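Protein (glyceraldehyde 3-phosphate dehydrogenase) (PDB 1B7G) catalyses the phosphorylating oxidation of D-glyceraldehyde 3-phosphate in glycolysis, using NAD or NADP with a marked preference for NADP. Local coordinates at residues Glu158-Gln171 against Asp205-His219. The protein carries 1 engineered substitution. Numbering follows the deposited sequence.
Sequences EKVRATIVRRAADQ and DIATMAVIAPTTLMH. Unlike the reference sequence in segment 158-171: K159 (reference Asn). With SO4 (sulfate ion), chain D; SO4 (sulfate ion), chain C.
R167 N donates to H219 ND1 over 2.9 Å, the amide lying 20° out of the imidazole plane, and this bond restrains the ring's rotation. R167 CG also packs on H219 CE1 at 3.5 Å, its guanidinium and the ring standing 65° apart, while H219 CE1 lies over a face of the R166 guanidinium.

Both arginines grip sulfate: R167 NH1 is 2.6 Å from O2 of the chain D ion, an oxygen that R166 NH2 also reaches, and R166 NE holds the chain C ion. A second shell positions the two guanidinium groups. D170 OD1 receives R167 NE at 2.8 Å from above its carboxylate plane, Q300 NE2 binds the same oxygen, and D185 forms a salt bridge with R166 NH1.

Parallel pairing of 158-167 with 205-213 carries the site, I164 N to M209 O (2.9 Å) being one of its bonds. At the far end R161, its chain bent about CB-CG (chi2 -68°), folds its guanidinium between CD of the engineered K159 and A207 CB on opposite faces. NH2 and NH1 both converge on D205 OD1, at 3.0 and 3.1 Å, from one face of the carboxylate, and NH1 also bonds V160 O. A leucine in place of R161 would probably leave the D205 carboxylate without its salt-bridge mate and V160 O with one donor fewer.

V160, A162 and I164 turn to the sheet face covered by helix 139-152. The strand pair belongs to the mixed sheet of the GAPDH C-terminal domain, where the C-terminal end of strand 158-167 bears the substrate-phosphate residues R166 and R167 beside H219 of the catalytic site.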
# COMPACT_ATOMS: atom_id res chain seq x y z
N GLU A 158 -30.03 17.43 14.68
CA GLU A 158 -30.42 18.84 14.75
C GLU A 158 -29.24 19.77 14.62
O GLU A 158 -29.37 20.89 14.13
CB GLU A 158 -31.12 19.02 16.12
CG GLU A 158 -32.43 18.25 16.17
CD GLU A 158 -33.48 18.84 15.24
OE1 GLU A 158 -33.21 19.85 14.56
OE2 GLU A 158 -34.60 18.30 15.20
N LYS A 159 -28.05 19.27 15.00
CA LYS A 159 -26.86 20.09 14.93
C LYS A 159 -25.56 19.29 14.86
O LYS A 159 -25.40 18.26 15.45
CB LYS A 159 -26.80 21.02 16.17
CG LYS A 159 -25.79 22.14 15.93
CD LYS A 159 -25.42 22.89 17.18
CE LYS A 159 -26.59 23.65 17.77
NZ LYS A 159 -26.11 24.61 18.82
N VAL A 160 -24.62 19.80 14.03
CA VAL A 160 -23.32 19.16 13.88
C VAL A 160 -22.21 20.21 14.05
O VAL A 160 -22.24 21.24 13.37
CB VAL A 160 -23.12 18.53 12.48
CG1 VAL A 160 -21.68 17.97 12.32
CG2 VAL A 160 -24.10 17.39 12.22
N ARG A 161 -21.23 19.84 14.86
CA ARG A 161 -20.01 20.66 14.98
C ARG A 161 -18.86 19.66 14.75
O ARG A 161 -18.92 18.57 15.33
CB ARG A 161 -19.84 21.38 16.31
CG ARG A 161 -20.95 22.43 16.60
CD ARG A 161 -20.81 23.59 15.64
NE ARG A 161 -21.77 24.68 15.89
CZ ARG A 161 -22.93 24.79 15.25
NH1 ARG A 161 -23.23 23.86 14.34
NH2 ARG A 161 -23.79 25.79 15.48
N ALA A 162 -17.96 19.98 13.82
CA ALA A 162 -16.91 19.00 13.53
C ALA A 162 -15.57 19.73 13.28
O ALA A 162 -15.54 20.81 12.75
CB ALA A 162 -17.25 18.19 12.27
N THR A 163 -14.56 19.01 13.67
CA THR A 163 -13.19 19.37 13.37
C THR A 163 -12.56 18.28 12.49
O THR A 163 -12.62 17.10 12.78
CB THR A 163 -12.44 19.54 14.70
OG1 THR A 163 -12.68 20.83 15.24
CG2 THR A 163 -10.93 19.37 14.48
N ILE A 164 -12.01 18.73 11.38
CA ILE A 164 -11.39 17.89 10.37
C ILE A 164 -9.87 18.08 10.30
O ILE A 164 -9.36 19.14 9.95
CB ILE A 164 -12.00 18.14 8.99
CG1 ILE A 164 -13.52 17.83 9.00
CG2 ILE A 164 -11.39 17.20 7.93
CD1 ILE A 164 -14.22 18.46 7.81
N VAL A 165 -9.16 17.00 10.58
CA VAL A 165 -7.70 16.98 10.46
C VAL A 165 -7.34 16.39 9.08
O VAL A 165 -7.51 15.20 8.92
CB VAL A 165 -7.08 16.13 11.57
CG1 VAL A 165 -5.56 15.99 11.36
CG2 VAL A 165 -7.47 16.70 12.93
N ARG A 166 -6.93 17.22 8.15
CA ARG A 166 -6.67 16.72 6.78
C ARG A 166 -5.25 16.24 6.58
O ARG A 166 -4.28 16.89 7.02
CB ARG A 166 -7.03 17.80 5.77
CG ARG A 166 -8.31 18.53 5.95
CD ARG A 166 -8.80 19.45 4.84
NE ARG A 166 -8.78 18.84 3.51
CZ ARG A 166 -7.78 18.88 2.66
NH1 ARG A 166 -6.67 19.58 2.93
NH2 ARG A 166 -7.88 18.22 1.49
N ARG A 167 -5.09 15.12 5.86
CA ARG A 167 -3.74 14.69 5.44
C ARG A 167 -3.26 15.73 4.45
O ARG A 167 -4.10 16.33 3.74
CB ARG A 167 -3.81 13.26 4.88
CG ARG A 167 -4.64 13.18 3.56
CD ARG A 167 -3.67 13.31 2.40
NE ARG A 167 -4.19 13.27 1.05
CZ ARG A 167 -4.75 14.29 0.42
NH1 ARG A 167 -4.91 15.47 1.05
NH2 ARG A 167 -5.18 14.16 -0.83
N ALA A 168 -1.98 16.09 4.43
CA ALA A 168 -1.43 17.11 3.58
C ALA A 168 -1.50 16.81 2.07
O ALA A 168 -1.86 17.68 1.25
CB ALA A 168 0.09 17.28 3.93
N ALA A 169 -1.07 15.63 1.70
CA ALA A 169 -0.98 15.25 0.28
C ALA A 169 -0.94 13.72 0.19
O ALA A 169 -0.67 13.05 1.18
CB ALA A 169 0.33 15.82 -0.29
N ASP A 170 -1.38 13.16 -0.94
CA ASP A 170 -1.32 11.69 -1.00
C ASP A 170 0.15 11.25 -1.04
O ASP A 170 1.05 12.01 -1.39
CB ASP A 170 -2.07 11.14 -2.18
CG ASP A 170 -3.58 11.39 -2.00
OD1 ASP A 170 -4.02 11.16 -0.85
OD2 ASP A 170 -4.19 11.80 -3.00
N GLN A 171 0.33 9.99 -0.71
CA GLN A 171 1.62 9.36 -0.61
C GLN A 171 2.45 9.42 -1.89
O GLN A 171 3.68 9.60 -1.78
CB GLN A 171 1.46 7.90 -0.18
CG GLN A 171 2.85 7.25 -0.04
CD GLN A 171 2.73 5.90 0.65
OE1 GLN A 171 2.63 5.83 1.87
NE2 GLN A 171 2.67 4.86 -0.19
N ASP A 205 -28.07 22.61 10.80
CA ASP A 205 -27.19 23.65 11.42
C ASP A 205 -25.82 22.95 11.64
O ASP A 205 -25.65 22.17 12.58
CB ASP A 205 -27.82 24.05 12.74
CG ASP A 205 -26.97 24.93 13.63
OD1 ASP A 205 -25.81 25.24 13.32
OD2 ASP A 205 -27.44 25.34 14.71
N ILE A 206 -24.88 23.23 10.77
CA ILE A 206 -23.56 22.57 10.84
C ILE A 206 -22.45 23.62 10.68
O ILE A 206 -22.56 24.58 9.92
CB ILE A 206 -23.37 21.45 9.78
CG1 ILE A 206 -21.93 20.92 9.75
CG2 ILE A 206 -23.72 22.01 8.40
CD1 ILE A 206 -21.72 19.59 9.03
N ALA A 207 -21.40 23.44 11.49
CA ALA A 207 -20.24 24.31 11.34
C ALA A 207 -19.01 23.42 11.46
O ALA A 207 -18.96 22.47 12.23
CB ALA A 207 -20.28 25.49 12.33
N THR A 208 -18.00 23.71 10.67
CA THR A 208 -16.81 22.87 10.64
C THR A 208 -15.54 23.72 10.61
O THR A 208 -15.55 24.81 10.06
CB THR A 208 -16.75 22.01 9.36
OG1 THR A 208 -16.87 22.88 8.24
CG2 THR A 208 -17.82 20.93 9.32
N MET A 209 -14.50 23.16 11.22
CA MET A 209 -13.18 23.79 11.08
C MET A 209 -12.21 22.72 10.57
O MET A 209 -12.39 21.55 10.92
CB MET A 209 -12.67 24.23 12.45
CG MET A 209 -13.40 25.30 13.19
SD MET A 209 -12.85 25.60 14.88
CE MET A 209 -14.07 24.74 15.84
N ALA A 210 -11.16 23.11 9.85
CA ALA A 210 -10.24 22.12 9.32
C ALA A 210 -8.77 22.64 9.45
O ALA A 210 -8.54 23.82 9.29
CB ALA A 210 -10.50 21.94 7.83
N VAL A 211 -7.89 21.67 9.57
CA VAL A 211 -6.47 21.89 9.67
C VAL A 211 -5.73 20.78 8.88
O VAL A 211 -6.25 19.66 8.86
CB VAL A 211 -6.01 21.85 11.13
CG1 VAL A 211 -6.28 20.50 11.77
CG2 VAL A 211 -4.50 22.14 11.22
N ILE A 212 -4.60 21.12 8.33
CA ILE A 212 -3.70 20.20 7.62
C ILE A 212 -2.58 19.75 8.57
O ILE A 212 -1.99 20.57 9.27
CB ILE A 212 -3.13 20.82 6.35
CG1 ILE A 212 -4.14 20.95 5.21
CG2 ILE A 212 -1.86 20.09 5.80
CD1 ILE A 212 -3.64 21.90 4.09
N ALA A 213 -2.39 18.45 8.66
CA ALA A 213 -1.34 17.82 9.44
C ALA A 213 -0.34 17.20 8.42
O ALA A 213 -0.80 16.87 7.32
CB ALA A 213 -1.81 16.69 10.33
N PRO A 214 0.88 16.95 8.84
CA PRO A 214 1.92 16.39 7.97
C PRO A 214 1.89 14.87 7.87
O PRO A 214 2.80 14.17 8.30
CB PRO A 214 3.24 16.88 8.57
CG PRO A 214 2.95 17.10 10.00
CD PRO A 214 1.44 17.30 10.17
N THR A 215 0.75 14.34 7.42
CA THR A 215 0.51 12.92 7.29
C THR A 215 0.06 12.60 5.87
O THR A 215 -0.45 13.52 5.25
CB THR A 215 -0.49 12.37 8.31
OG1 THR A 215 -0.60 10.95 8.08
CG2 THR A 215 -1.88 13.02 8.24
N THR A 216 0.27 11.40 5.30
CA THR A 216 -0.17 11.19 3.93
C THR A 216 -1.32 10.17 3.81
O THR A 216 -1.95 10.11 2.75
CB THR A 216 0.97 10.62 3.01
OG1 THR A 216 1.43 9.41 3.62
CG2 THR A 216 2.15 11.58 2.95
N LEU A 217 -1.60 9.44 4.85
CA LEU A 217 -2.47 8.28 4.73
C LEU A 217 -3.95 8.54 4.71
O LEU A 217 -4.66 8.00 3.86
CB LEU A 217 -2.10 7.29 5.84
CG LEU A 217 -0.59 6.93 5.89
CD1 LEU A 217 -0.35 5.80 6.89
CD2 LEU A 217 -0.11 6.50 4.50
N MET A 218 -4.48 9.26 5.69
CA MET A 218 -5.92 9.40 5.89
C MET A 218 -6.19 10.71 6.64
O MET A 218 -5.33 11.12 7.44
CB MET A 218 -6.38 8.29 6.85
CG MET A 218 -6.59 6.92 6.22
SD MET A 218 -7.12 5.68 7.38
CE MET A 218 -6.77 4.18 6.41
N HIS A 219 -7.40 11.19 6.47
CA HIS A 219 -7.93 12.28 7.26
C HIS A 219 -8.56 11.70 8.52
O HIS A 219 -8.89 10.51 8.53
CB HIS A 219 -9.08 12.97 6.51
CG HIS A 219 -8.76 13.51 5.17
ND1 HIS A 219 -7.76 14.41 4.92
CD2 HIS A 219 -9.34 13.28 3.95
CE1 HIS A 219 -7.73 14.76 3.66
NE2 HIS A 219 -8.72 14.08 3.04
S SO4 D . -6.10 17.61 -1.69
O1 SO4 D . -5.29 16.72 -2.61
O2 SO4 D . -5.55 17.53 -0.31
O3 SO4 D . -7.48 17.02 -1.71
O4 SO4 D . -6.08 19.00 -2.19
S SO4 C . -11.93 17.77 1.51
O1 SO4 C . -10.86 18.12 0.59
O2 SO4 C . -11.45 18.05 2.98
O3 SO4 C . -12.39 16.39 1.52
O4 SO4 C . -13.04 18.68 1.18
O HOH W 1 -30.55 22.05 12.07
O HOH W 2 -2.25 8.63 0.33